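Local coordinates for protein ferredoxin (Trichomonas vaginalis, PDB 1L5P) that carries electrons on a single [2Fe-2S] cluster, linking pyruvate:ferredoxin oxidoreductase to hydrogenase in the hydrogenosome, at residues L22-V25 with L26-G30; D36-Q39 with G40-A43; C49-S53 with G54-A58; D61-K64 with E65-D69; N73-A77 with C78-L82. One frame throughout, in Å; residues are numbered along the deposited sequence.

Contact 1 of 5, residues L22-V25 with L26-G30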
loop_
_atom_site.group_PDB
_atom_site.type_symbol
_atom_site.label_atom_id
_atom_site.label_comp_id
_atom_site.label_asym_id
_atom_site.label_seq_id
_atom_site.Cartn_x
_atom_site.Cartn_y
_atom_site.Cartn_z
ATOM N N LEU A 22 0.833 -0.542 -4.929
ATOM C CA LEU A 22 0.633 -1.498 -3.869
ATOM C C LEU A 22 -0.825 -1.936 -3.874
ATOM O O LEU A 22 -1.144 -3.091 -3.559
ATOM C CB LEU A 22 0.969 -0.857 -2.531
ATOM C CG LEU A 22 0.917 -1.819 -1.354
ATOM C CD1 LEU A 22 1.996 -2.881 -1.520
ATOM C CD2 LEU A 22 1.098 -1.047 -0.073
ATOM N N PHE A 23 -1.700 -0.998 -4.229
ATOM C CA PHE A 23 -3.144 -1.230 -4.290
ATOM C C PHE A 23 -3.440 -2.332 -5.291
ATOM O O PHE A 23 -4.170 -3.275 -5.000
ATOM C CB PHE A 23 -3.871 0.059 -4.720
ATOM C CG PHE A 23 -5.362 -0.097 -4.868
ATOM C CD1 PHE A 23 -6.196 -0.081 -3.751
ATOM C CD2 PHE A 23 -5.934 -0.243 -6.128
ATOM C CE1 PHE A 23 -7.590 -0.207 -3.894
ATOM C CE2 PHE A 23 -7.319 -0.369 -6.281
ATOM C CZ PHE A 23 -8.149 -0.350 -5.160
ATOM N N THR A 24 -2.873 -2.194 -6.482
ATOM C CA THR A 24 -3.066 -3.179 -7.525
ATOM C C THR A 24 -2.597 -4.532 -7.031
ATOM O O THR A 24 -3.324 -5.513 -7.100
ATOM C CB THR A 24 -2.265 -2.812 -8.760
ATOM O OG1 THR A 24 -2.687 -1.526 -9.221
ATOM C CG2 THR A 24 -2.478 -3.845 -9.861
ATOM N N VAL A 25 -1.369 -4.564 -6.533
ATOM C CA VAL A 25 -0.764 -5.775 -6.014
ATOM C C VAL A 25 -1.600 -6.386 -4.891
ATOM O O VAL A 25 -1.895 -7.580 -4.907
ATOM C CB VAL A 25 0.653 -5.459 -5.496
ATOM C CG1 VAL A 25 1.187 -6.613 -4.658
ATOM C CG2 VAL A 25 1.564 -5.159 -6.678
ATOM N N LEU A 26 -1.983 -5.561 -3.926
ATOM C CA LEU A 26 -2.770 -6.023 -2.789
ATOM C C LEU A 26 -4.165 -6.499 -3.156
ATOM O O LEU A 26 -4.587 -7.582 -2.748
ATOM C CB LEU A 26 -2.892 -4.915 -1.743
ATOM C CG LEU A 26 -1.629 -4.576 -0.951
ATOM C CD1 LEU A 26 -1.988 -3.627 0.189
ATOM C CD2 LEU A 26 -0.998 -5.859 -0.417
ATOM N N THR A 27 -4.885 -5.686 -3.922
ATOM C CA THR A 27 -6.244 -6.042 -4.313
ATOM C C THR A 27 -6.306 -7.235 -5.257
ATOM O O THR A 27 -7.216 -8.054 -5.146
ATOM C CB THR A 27 -6.990 -4.852 -4.967
ATOM O OG1 THR A 27 -6.216 -4.346 -6.062
ATOM C CG2 THR A 27 -7.229 -3.749 -3.957
ATOM N N GLU A 28 -5.352 -7.340 -6.176
ATOM C CA GLU A 28 -5.347 -8.452 -7.119
ATOM C C GLU A 28 -4.932 -9.770 -6.458
ATOM O O GLU A 28 -4.944 -10.821 -7.098
ATOM C CB GLU A 28 -4.428 -8.144 -8.296
ATOM C CG GLU A 28 -5.167 -7.625 -9.507
ATOM C CD GLU A 28 -4.256 -6.896 -10.484
ATOM O OE1 GLU A 28 -4.719 -5.919 -11.111
ATOM O OE2 GLU A 28 -3.078 -7.299 -10.633
ATOM N N ALA A 29 -4.582 -9.710 -5.175
ATOM C CA ALA A 29 -4.176 -10.898 -4.422
ATOM C C ALA A 29 -5.203 -11.243 -3.339
ATOM O O ALA A 29 -5.002 -12.158 -2.543
ATOM C CB ALA A 29 -2.807 -10.676 -3.792
ATOM N N GLY A 30 -6.300 -10.496 -3.307
ATOM C CA GLY A 30 -7.345 -10.759 -2.337
ATOM C C GLY A 30 -7.065 -10.277 -0.928
ATOM O O GLY A 30 -7.872 -10.508 -0.022
#
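The ring of Phe23 receives the methyl of Thr27 on one face: CG2 stands 3.7 Å from the ring centroid, 17° off the normal and displaced toward the rim near CE1, a CH-pi contact one helical turn apart. Elsewhere the ring touches Ala34, Thr37 and the cluster ligands Cys47 and Cys78, and it reaches the [2Fe-2S] cluster itself, so a flat apolar residue suits a place between helix and cluster. Thr27 divides its two branches between tasks. With chi1 at 54°, OG1 sits between the backbone N and the carbonyl carbon and turns back along the helix to give a hydrogen to Phe23 O at 2.5 Å, while CG2 is left for the ring. Phe23 O also accepts from Thr27 N, at 2.7 Å, and the two donors reach it from opposite faces of the carbonyl plane. This is the short helix 22-27 of the 2Fe-2S ferredoxin fold, where that bond is flanked by Leu26 N to Leu22 O before it and by Glu28 N to Thr24 O after it, the latter 2.9 Å long. The helix ends in a Schellman motif at Gly30, whose positive phi of 77° is easy for a residue without a side chain. On the buried side Leu22 CG meets Leu26 CD1 at 3.8 Å; these branched side chains also touch Ile3, Ala5 and Leu14 of the neighbouring strands. Thr24 and Glu28 run side by side at the more accessible flank, where CG2 of Thr24 lies 3.3 Å from OE1 of Glu28 and the Thr24 hydroxyl is hydrogen-bonded to that of Thr21.

Contact 2 of 5, residues D36-Q39 with G40-A43. With FES (Fe2/s2 (inorganic) cluster), chain D.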
loop_
_atom_site.group_PDB
_atom_site.type_symbol
_atom_site.label_atom_id
_atom_site.label_comp_id
_atom_site.label_asym_id
_atom_site.label_seq_id
_atom_site.Cartn_x
_atom_site.Cartn_y
_atom_site.Cartn_z
ATOM N N ASP A 36 -16.206 -0.328 -3.569
ATOM C CA ASP A 36 -16.567 0.951 -2.966
ATOM C C ASP A 36 -15.370 1.893 -2.823
ATOM O O ASP A 36 -15.400 2.842 -2.045
ATOM C CB ASP A 36 -17.202 0.714 -1.588
ATOM C CG ASP A 36 -18.597 1.317 -1.475
ATOM O OD1 ASP A 36 -19.576 0.651 -1.900
ATOM O OD2 ASP A 36 -18.713 2.456 -0.961
ATOM N N THR A 37 -14.317 1.623 -3.580
ATOM C CA THR A 37 -13.125 2.448 -3.541
ATOM C C THR A 37 -13.020 3.162 -4.870
ATOM O O THR A 37 -13.645 2.761 -5.842
ATOM C CB THR A 37 -11.842 1.598 -3.346
ATOM O OG1 THR A 37 -11.386 1.103 -4.615
ATOM C CG2 THR A 37 -12.113 0.433 -2.416
ATOM N N CYS A 38 -12.221 4.216 -4.915
ATOM C CA CYS A 38 -12.041 4.962 -6.148
ATOM C C CYS A 38 -11.162 4.187 -7.127
ATOM O O CYS A 38 -10.705 4.734 -8.136
ATOM C CB CYS A 38 -11.408 6.323 -5.846
ATOM S SG CYS A 38 -9.663 6.273 -5.401
ATOM N N GLN A 39 -10.922 2.914 -6.821
ATOM C CA GLN A 39 -10.093 2.059 -7.666
ATOM C C GLN A 39 -8.669 2.570 -7.854
ATOM O O GLN A 39 -8.153 2.575 -8.970
ATOM C CB GLN A 39 -10.726 1.887 -9.044
ATOM C CG GLN A 39 -12.181 1.498 -9.038
ATOM C CD GLN A 39 -12.775 1.580 -10.431
ATOM O OE1 GLN A 39 -12.110 1.269 -11.426
ATOM N NE2 GLN A 39 -14.030 2.009 -10.515
ATOM N N GLY A 40 -8.038 2.993 -6.764
ATOM C CA GLY A 40 -6.670 3.486 -6.830
ATOM C C GLY A 40 -6.508 4.857 -7.463
ATOM O O GLY A 40 -5.536 5.115 -8.163
ATOM N N ASN A 41 -7.454 5.746 -7.194
ATOM C CA ASN A 41 -7.438 7.095 -7.750
ATOM C C ASN A 41 -7.058 8.151 -6.699
ATOM O O ASN A 41 -7.132 9.356 -6.964
ATOM C CB ASN A 41 -8.827 7.396 -8.342
ATOM C CG ASN A 41 -8.904 8.751 -9.031
ATOM O OD1 ASN A 41 -9.923 9.453 -8.940
ATOM N ND2 ASN A 41 -7.831 9.124 -9.728
ATOM N N LYS A 42 -6.649 7.698 -5.512
ATOM C CA LYS A 42 -6.265 8.595 -4.422
ATOM C C LYS A 42 -7.345 9.655 -4.151
ATOM O O LYS A 42 -7.047 10.836 -3.975
ATOM C CB LYS A 42 -4.926 9.262 -4.748
ATOM C CG LYS A 42 -4.062 8.470 -5.730
ATOM C CD LYS A 42 -2.675 9.089 -5.884
ATOM C CE LYS A 42 -2.059 8.782 -7.246
ATOM N NZ LYS A 42 -0.718 9.421 -7.408
ATOM N N ALA A 43 -8.603 9.222 -4.114
ATOM C CA ALA A 43 -9.711 10.134 -3.868
ATOM C C ALA A 43 -10.673 9.637 -2.797
ATOM O O ALA A 43 -11.388 10.436 -2.208
ATOM C CB ALA A 43 -10.467 10.401 -5.159
HETATM FE FE1 FES D . -9.287 5.294 -3.299
HETATM FE FE2 FES D . -6.738 4.478 -2.796
HETATM S S1 FES D . -7.677 6.419 -2.205
HETATM S S2 FES D . -8.345 3.331 -3.895
#
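Cys38 holds its SG between its own backbone N and carbonyl carbon, chi1 73°, which turns the sulfur inward toward the residues that follow and onto the iron FE1 of the cluster. Asn41 brings its CB to 3.3 Å from Cys38 O. The Cys38 thiolate is a ligand of the iron FE1, which Cys44 also binds, and Ala43 N gives Cys38 SG a hydrogen bond of 3.4 Å at 157°, although the position of the sulfur is less certain in this model. If the bond is as modelled, it may draw some negative charge from the sulfur and so help tune the cluster potential. Here the chain makes the cluster-binding loop of the 2Fe-2S ferredoxins, in which three of the four cysteines, Cys38, Cys44 and Cys47, follow closely in sequence and wrap the inorganic core. Beyond the sulfur, the small methyl CB of Ala43 lies beside Cys38 CB at 4.2 Å without crowding the sulfur. Lys42 brings its CA to 3.4 Å from S1 of the cluster, while its side chain leaves the backbone away from residues 36-39 and touches Cys78. Gly40, with phi 73°, occupies a bend where a CB would clash with Gln39 O. Before the ligand, Thr37 OG1 lies in an ST turn with Gln39 N, whose position is less sure, and is also hydrogen-bonded to Ala34 O; Thr37 OG1 stands 3.8 Å from cluster S2.

Contact 3 of 5, residues C49-S53 with G54-A58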
loop_
_atom_site.group_PDB
_atom_site.type_symbol
_atom_site.label_atom_id
_atom_site.label_comp_id
_atom_site.label_asym_id
_atom_site.label_seq_id
_atom_site.Cartn_x
_atom_site.Cartn_y
_atom_site.Cartn_z
ATOM N N CYS A 49 -3.180 1.133 4.559
ATOM C CA CYS A 49 -2.322 0.041 4.985
ATOM C C CYS A 49 -1.243 0.669 5.844
ATOM O O CYS A 49 -1.202 1.892 5.982
ATOM C CB CYS A 49 -1.704 -0.644 3.787
ATOM S SG CYS A 49 -0.611 0.390 2.872
ATOM N N LYS A 50 -0.374 -0.140 6.438
ATOM C CA LYS A 50 0.675 0.424 7.283
ATOM C C LYS A 50 2.056 0.021 6.806
ATOM O O LYS A 50 2.340 -1.160 6.650
ATOM C CB LYS A 50 0.490 -0.010 8.737
ATOM C CG LYS A 50 -0.317 0.958 9.572
ATOM C CD LYS A 50 -1.662 0.376 9.951
ATOM C CE LYS A 50 -1.501 -0.714 11.002
ATOM N NZ LYS A 50 -2.641 -1.676 11.023
ATOM N N HIS A 51 2.907 1.010 6.557
ATOM C CA HIS A 51 4.269 0.750 6.124
ATOM C C HIS A 51 5.102 0.487 7.379
ATOM O O HIS A 51 5.330 1.395 8.182
ATOM C CB HIS A 51 4.823 1.956 5.362
ATOM C CG HIS A 51 6.284 1.853 5.039
ATOM N ND1 HIS A 51 7.084 2.961 4.857
ATOM C CD2 HIS A 51 7.082 0.777 4.851
ATOM C CE1 HIS A 51 8.312 2.570 4.571
ATOM N NE2 HIS A 51 8.339 1.247 4.561
ATOM N N VAL A 52 5.543 -0.759 7.555
ATOM C CA VAL A 52 6.333 -1.125 8.729
ATOM C C VAL A 52 7.819 -1.368 8.492
ATOM O O VAL A 52 8.599 -1.327 9.440
ATOM C CB VAL A 52 5.773 -2.369 9.440
ATOM C CG1 VAL A 52 4.394 -2.051 10.009
ATOM C CG2 VAL A 52 5.732 -3.556 8.483
ATOM N N SER A 53 8.219 -1.622 7.252
ATOM C CA SER A 53 9.630 -1.837 6.972
ATOM C C SER A 53 9.947 -1.548 5.531
ATOM O O SER A 53 9.065 -1.575 4.674
ATOM C CB SER A 53 10.046 -3.278 7.274
ATOM O OG SER A 53 9.430 -3.774 8.448
ATOM N N GLY A 54 11.216 -1.272 5.264
ATOM C CA GLY A 54 11.638 -1.004 3.903
ATOM C C GLY A 54 11.542 0.438 3.443
ATOM O O GLY A 54 10.939 1.286 4.097
ATOM N N LYS A 55 12.144 0.707 2.294
ATOM C CA LYS A 55 12.147 2.040 1.730
ATOM C C LYS A 55 10.908 2.318 0.904
ATOM O O LYS A 55 10.580 1.573 -0.021
ATOM C CB LYS A 55 13.378 2.235 0.847
ATOM C CG LYS A 55 14.669 2.437 1.610
ATOM C CD LYS A 55 15.863 1.996 0.773
ATOM C CE LYS A 55 16.998 1.470 1.650
ATOM N NZ LYS A 55 16.543 1.122 3.034
ATOM N N VAL A 56 10.225 3.402 1.249
ATOM C CA VAL A 56 9.045 3.828 0.518
ATOM C C VAL A 56 9.039 5.344 0.524
ATOM O O VAL A 56 9.128 5.972 1.587
ATOM C CB VAL A 56 7.745 3.314 1.145
ATOM C CG1 VAL A 56 6.570 3.803 0.324
ATOM C CG2 VAL A 56 7.754 1.787 1.187
ATOM N N ALA A 57 8.950 5.921 -0.674
ATOM C CA ALA A 57 8.946 7.366 -0.858
ATOM C C ALA A 57 7.899 8.038 0.027
ATOM O O ALA A 57 6.770 7.555 0.151
ATOM C CB ALA A 57 8.706 7.693 -2.320
ATOM N N ALA A 58 8.295 9.146 0.651
ATOM C CA ALA A 58 7.415 9.901 1.539
ATOM C C ALA A 58 6.127 10.272 0.831
ATOM O O ALA A 58 6.096 10.465 -0.380
ATOM C CB ALA A 58 8.117 11.145 2.038
#
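A single imidazole nitrogen, NE2 of His51, leans toward two successive backbone oxygens, and both bonds are weak. NE2 of His51 lies 2.6 Å from Gly54 O, with an angle of only 127° at the hydrogen, and 2.9 Å from Ser53 O, which sits at the ring edge in its plane. A forked, bent pair of this kind is consistent with a proton on NE2 shared between the two carbonyls as the chain leaves the strand. CG of His51 is trans to the backbone N (chi1 172°), a setting that sends the ring out over the turn. Over one ring face comes Val56, its CG2 3.6 Å from the centroid and 18° off the normal, a CH-pi contact made from the opposing direction. The histidine thus offers polar edge and apolar face together. These residues close strand 48-53 of the mixed sheet, where Val52 and Ser53 both face Val90 in a classic beta bulge. Gly54 follows with a positive phi and an extended psi, a backbone shape in which any CB would be jammed against Ser53 O. Val56, branched at CB, also packs on Phe91, Ile80 and Asn86, and the His51 ring meets that of Phe91 with the planes inclined.

Contact 4 of 5, residues D61-K64 with E65-D69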
loop_
_atom_site.group_PDB
_atom_site.type_symbol
_atom_site.label_atom_id
_atom_site.label_comp_id
_atom_site.label_asym_id
_atom_site.label_seq_id
_atom_site.Cartn_x
_atom_site.Cartn_y
_atom_site.Cartn_z
ATOM N N ASP A 61 1.499 15.671 -0.445
ATOM C CA ASP A 61 0.477 16.479 0.223
ATOM C C ASP A 61 -0.933 15.934 0.057
ATOM O O ASP A 61 -1.701 15.861 1.014
ATOM C CB ASP A 61 0.502 17.925 -0.309
ATOM C CG ASP A 61 1.805 18.656 0.001
ATOM O OD1 ASP A 61 2.381 18.451 1.094
ATOM O OD2 ASP A 61 2.248 19.448 -0.860
ATOM N N ASP A 62 -1.272 15.567 -1.169
ATOM C CA ASP A 62 -2.602 15.046 -1.445
ATOM C C ASP A 62 -2.909 13.774 -0.646
ATOM O O ASP A 62 -4.019 13.600 -0.137
ATOM C CB ASP A 62 -2.745 14.792 -2.952
ATOM C CG ASP A 62 -3.244 16.029 -3.709
ATOM O OD1 ASP A 62 -3.648 15.895 -4.889
ATOM O OD2 ASP A 62 -3.236 17.137 -3.121
ATOM N N GLU A 63 -1.925 12.888 -0.534
ATOM C CA GLU A 63 -2.124 11.654 0.214
ATOM C C GLU A 63 -2.211 11.952 1.701
ATOM O O GLU A 63 -3.061 11.400 2.403
ATOM C CB GLU A 63 -0.979 10.675 -0.042
ATOM C CG GLU A 63 -1.145 9.373 0.723
ATOM C CD GLU A 63 0.100 8.516 0.714
ATOM O OE1 GLU A 63 0.237 7.671 1.624
ATOM O OE2 GLU A 63 0.938 8.685 -0.197
ATOM N N LYS A 64 -1.324 12.832 2.164
ATOM C CA LYS A 64 -1.261 13.229 3.570
ATOM C C LYS A 64 -2.598 13.733 4.078
ATOM O O LYS A 64 -2.893 13.649 5.271
ATOM C CB LYS A 64 -0.208 14.322 3.764
ATOM C CG LYS A 64 1.212 13.882 3.467
ATOM C CD LYS A 64 2.177 14.470 4.476
ATOM C CE LYS A 64 3.333 13.515 4.769
ATOM N NZ LYS A 64 4.360 13.470 3.673
ATOM N N GLU A 65 -3.403 14.266 3.168
ATOM C CA GLU A 65 -4.716 14.789 3.527
ATOM C C GLU A 65 -5.585 13.676 4.079
ATOM O O GLU A 65 -6.383 13.885 4.986
ATOM C CB GLU A 65 -5.399 15.385 2.301
ATOM C CG GLU A 65 -4.610 16.485 1.610
ATOM C CD GLU A 65 -5.392 17.781 1.527
ATOM O OE1 GLU A 65 -6.273 17.987 2.396
ATOM O OE2 GLU A 65 -5.123 18.584 0.599
ATOM N N PHE A 66 -5.420 12.486 3.518
ATOM C CA PHE A 66 -6.195 11.331 3.939
ATOM C C PHE A 66 -5.601 10.586 5.143
ATOM O O PHE A 66 -6.251 9.704 5.703
ATOM C CB PHE A 66 -6.344 10.359 2.770
ATOM C CG PHE A 66 -7.260 10.844 1.677
ATOM C CD1 PHE A 66 -8.635 10.945 1.890
ATOM C CD2 PHE A 66 -6.751 11.159 0.419
ATOM C CE1 PHE A 66 -9.489 11.347 0.865
ATOM C CE2 PHE A 66 -7.600 11.563 -0.613
ATOM C CZ PHE A 66 -8.968 11.656 -0.391
ATOM N N LEU A 67 -4.389 10.944 5.560
ATOM C CA LEU A 67 -3.756 10.251 6.678
ATOM C C LEU A 67 -3.721 11.027 7.985
ATOM O O LEU A 67 -3.192 10.536 8.989
ATOM C CB LEU A 67 -2.333 9.846 6.288
ATOM C CG LEU A 67 -2.211 9.302 4.863
ATOM C CD1 LEU A 67 -0.783 9.444 4.343
ATOM C CD2 LEU A 67 -2.663 7.850 4.868
ATOM N N GLU A 68 -4.290 12.227 7.979
ATOM C CA GLU A 68 -4.310 13.084 9.161
ATOM C C GLU A 68 -4.921 12.419 10.385
ATOM O O GLU A 68 -4.393 12.537 11.497
ATOM C CB GLU A 68 -5.080 14.370 8.853
ATOM C CG GLU A 68 -4.814 14.929 7.455
ATOM C CD GLU A 68 -5.173 16.406 7.335
ATOM O OE1 GLU A 68 -5.808 16.934 8.278
ATOM O OE2 GLU A 68 -4.820 17.031 6.306
ATOM N N ASP A 69 -6.037 11.728 10.178
ATOM C CA ASP A 69 -6.737 11.052 11.259
ATOM C C ASP A 69 -6.395 9.561 11.316
ATOM O O ASP A 69 -7.118 8.774 11.924
ATOM C CB ASP A 69 -8.248 11.219 11.078
ATOM C CG ASP A 69 -8.769 10.585 9.784
ATOM O OD1 ASP A 69 -10.003 10.396 9.662
ATOM O OD2 ASP A 69 -7.951 10.277 8.888
#
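Glu65 N makes two weak bonds, to Asp61 O and Asp62 O, after which Phe66 N to Glu63 O, at 2.8 Å, and Leu67 N to Lys64 O, at 3.1 Å, reach back three residues in the weakly bonded last part of the helix. Among the side chains Glu63 and Leu67 carry the contact on the inner side. Glu63 is fully extended, with CG trans to the backbone N (chi1 180°), and the methyl CD1 of Leu67 passes obliquely beside its stem, 3.6 Å from Glu63 CG, and on to the carboxylate, 3.4 Å from Glu63 OE1. Leucine is apt here because its branch covers the aliphatic part of a buried glutamate, while CG of the same leucine rests 3.3 Å from Glu63 O. The carboxylate turns elsewhere: OE1 forms a salt bridge with Arg75 NE and accepts from Leu76 N, so its charge is met inside the protein and it would probably stay ionised. Phe66 lies with its ring edge toward Glu63 O. On the exposed flank Glu65 folds its CG to 3.0 Å from Asp61 O, and its OE2 stays 4.4 Å from Asp62 OD2; these like charges suit a surface where water can probably screen them. Lys64 bends its chain and gives NZ to Ala59 O just before the helix. Helix 61-67 thus lies against the edge strand 74-76 of the mixed sheet, Leu67 touching Ala74 and Phe66 touching Leu76, and the Phe66 ring also packs on the backbone of Lys42 and Ala43 in the cluster-binding loop.

Contact 5 of 5, residues N73-A77 with C78-L82. With FES (Fe2/s2 (inorganic) cluster), chain D.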
loop_
_atom_site.group_PDB
_atom_site.type_symbol
_atom_site.label_atom_id
_atom_site.label_comp_id
_atom_site.label_asym_id
_atom_site.label_seq_id
_atom_site.Cartn_x
_atom_site.Cartn_y
_atom_site.Cartn_z
ATOM N N ASN A 73 1.955 5.598 10.805
ATOM C CA ASN A 73 2.555 4.840 9.711
ATOM C C ASN A 73 1.582 4.425 8.620
ATOM O O ASN A 73 1.885 3.556 7.805
ATOM C CB ASN A 73 3.263 3.604 10.270
ATOM C CG ASN A 73 2.435 2.870 11.322
ATOM O OD1 ASN A 73 1.419 3.376 11.825
ATOM N ND2 ASN A 73 2.876 1.662 11.666
ATOM N N ALA A 74 0.419 5.061 8.599
ATOM C CA ALA A 74 -0.593 4.762 7.601
ATOM C C ALA A 74 -0.211 5.358 6.260
ATOM O O ALA A 74 0.391 6.419 6.198
ATOM C CB ALA A 74 -1.938 5.321 8.044
ATOM N N ARG A 75 -0.564 4.665 5.187
ATOM C CA ARG A 75 -0.299 5.130 3.839
ATOM C C ARG A 75 -1.446 4.642 2.947
ATOM O O ARG A 75 -2.175 3.719 3.313
ATOM C CB ARG A 75 1.026 4.562 3.326
ATOM C CG ARG A 75 2.260 5.022 4.080
ATOM C CD ARG A 75 2.617 6.474 3.757
ATOM N NE ARG A 75 2.623 6.730 2.326
ATOM C CZ ARG A 75 3.712 6.716 1.570
ATOM N NH1 ARG A 75 4.892 6.461 2.116
ATOM N NH2 ARG A 75 3.624 6.955 0.264
ATOM N N LEU A 76 -1.614 5.277 1.789
ATOM C CA LEU A 76 -2.639 4.879 0.834
ATOM C C LEU A 76 -1.941 3.919 -0.116
ATOM O O LEU A 76 -0.995 4.300 -0.797
ATOM C CB LEU A 76 -3.139 6.083 0.032
ATOM C CG LEU A 76 -4.034 7.130 0.700
ATOM C CD1 LEU A 76 -4.531 8.080 -0.377
ATOM C CD2 LEU A 76 -5.202 6.471 1.422
ATOM N N ALA A 77 -2.399 2.677 -0.165
ATOM C CA ALA A 77 -1.784 1.688 -1.033
ATOM C C ALA A 77 -1.708 2.146 -2.483
ATOM O O ALA A 77 -0.719 1.884 -3.157
ATOM C CB ALA A 77 -2.543 0.377 -0.934
ATOM N N CYS A 78 -2.735 2.833 -2.976
ATOM C CA CYS A 78 -2.704 3.272 -4.370
ATOM C C CYS A 78 -1.798 4.488 -4.622
ATOM O O CYS A 78 -1.528 4.846 -5.776
ATOM C CB CYS A 78 -4.118 3.553 -4.884
ATOM S SG CYS A 78 -4.968 4.899 -4.059
ATOM N N ALA A 79 -1.316 5.111 -3.549
ATOM C CA ALA A 79 -0.432 6.264 -3.663
ATOM C C ALA A 79 1.019 5.799 -3.786
ATOM O O ALA A 79 1.915 6.585 -4.096
ATOM C CB ALA A 79 -0.584 7.146 -2.444
ATOM N N ILE A 80 1.245 4.510 -3.540
ATOM C CA ILE A 80 2.580 3.933 -3.600
ATOM C C ILE A 80 2.816 3.172 -4.893
ATOM O O ILE A 80 2.209 2.130 -5.130
ATOM C CB ILE A 80 2.798 2.995 -2.412
ATOM C CG1 ILE A 80 2.715 3.795 -1.116
ATOM C CG2 ILE A 80 4.144 2.310 -2.524
ATOM C CD1 ILE A 80 2.546 2.963 0.107
ATOM N N THR A 81 3.694 3.709 -5.732
ATOM C CA THR A 81 4.042 3.089 -7.007
ATOM C C THR A 81 5.288 2.247 -6.759
ATOM O O THR A 81 6.356 2.791 -6.475
ATOM C CB THR A 81 4.377 4.153 -8.075
ATOM O OG1 THR A 81 3.304 5.099 -8.159
ATOM C CG2 THR A 81 4.581 3.504 -9.433
ATOM N N LEU A 82 5.157 0.927 -6.869
ATOM C CA LEU A 82 6.274 0.027 -6.615
ATOM C C LEU A 82 7.348 -0.038 -7.694
ATOM O O LEU A 82 7.060 -0.067 -8.894
ATOM C CB LEU A 82 5.748 -1.376 -6.335
ATOM C CG LEU A 82 4.840 -1.439 -5.109
ATOM C CD1 LEU A 82 4.126 -2.767 -5.096
ATOM C CD2 LEU A 82 5.646 -1.255 -3.838
HETATM FE FE1 FES D . -9.287 5.294 -3.299
HETATM FE FE2 FES D . -6.738 4.478 -2.796
HETATM S S1 FES D . -7.677 6.419 -2.205
HETATM S S2 FES D . -8.345 3.331 -3.895
#
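Backbone hydrogen bonds shape the bend between the two segments: Ala79 N reaches Leu76 O at 2.9 Å, and Ile80 N bonds weakly to Ala77 O at 3.3 Å. Apolar contacts fill the inside of the turn. Leu76 CB meets Ala79 CB at 3.7 Å, and the small alanine lets the chain fold back closely, while Leu76 CD1 comes within 4.0 Å of cluster S1 and shields it with hydrocarbon. Arg75 and Ile80 meet across the bend nearly at right angles: Ile80 lies over one face of the guanidinium, its CG1 3.6 Å from Arg75 NH2 and its CD1 3.9 Å from Arg75 CB. That face is suited to a methylene because the N-H groups point outward in the guanidinium plane, where Glu63 is one partner and NH1 bonds to Ala57 O. Metal binding falls to Cys78, which the bend presents to the cluster: a chi1 of 64° swings its SG onto the iron FE2, 2.2 Å away, and Cys47 supplies the other protein sulfur on that iron. The whole makes a passage from edge strand 74-76 through a single 3-10 turn toward the small strand at 81-82, and in 2Fe-2S ferredoxins this is the place of the fourth cysteine, set far along the chain from the other three and closing the cluster site.

In the fold
Along the chain the five contacts follow in series, all within one 2Fe-2S ferredoxin domain. Contact 5, whose centre is about 4 Å from that of the chain, is the hub: it touches each of the others, with centres between about 8 and 12 Å away. Contacts 3 and 5 share the mixed sheet through neighbouring strands 48-53 and 74-76. Helix 22-27 of contact 1 and helix 61-67 of contact 4 lie on opposite sides of the chain's centre, about 21 Å apart between contact centres. Contacts 2 and 5 both bind the cluster, so ligands from distant parts of the sequence meet on one iron-sulfur core near the surface, an arrangement suited to electron transfer.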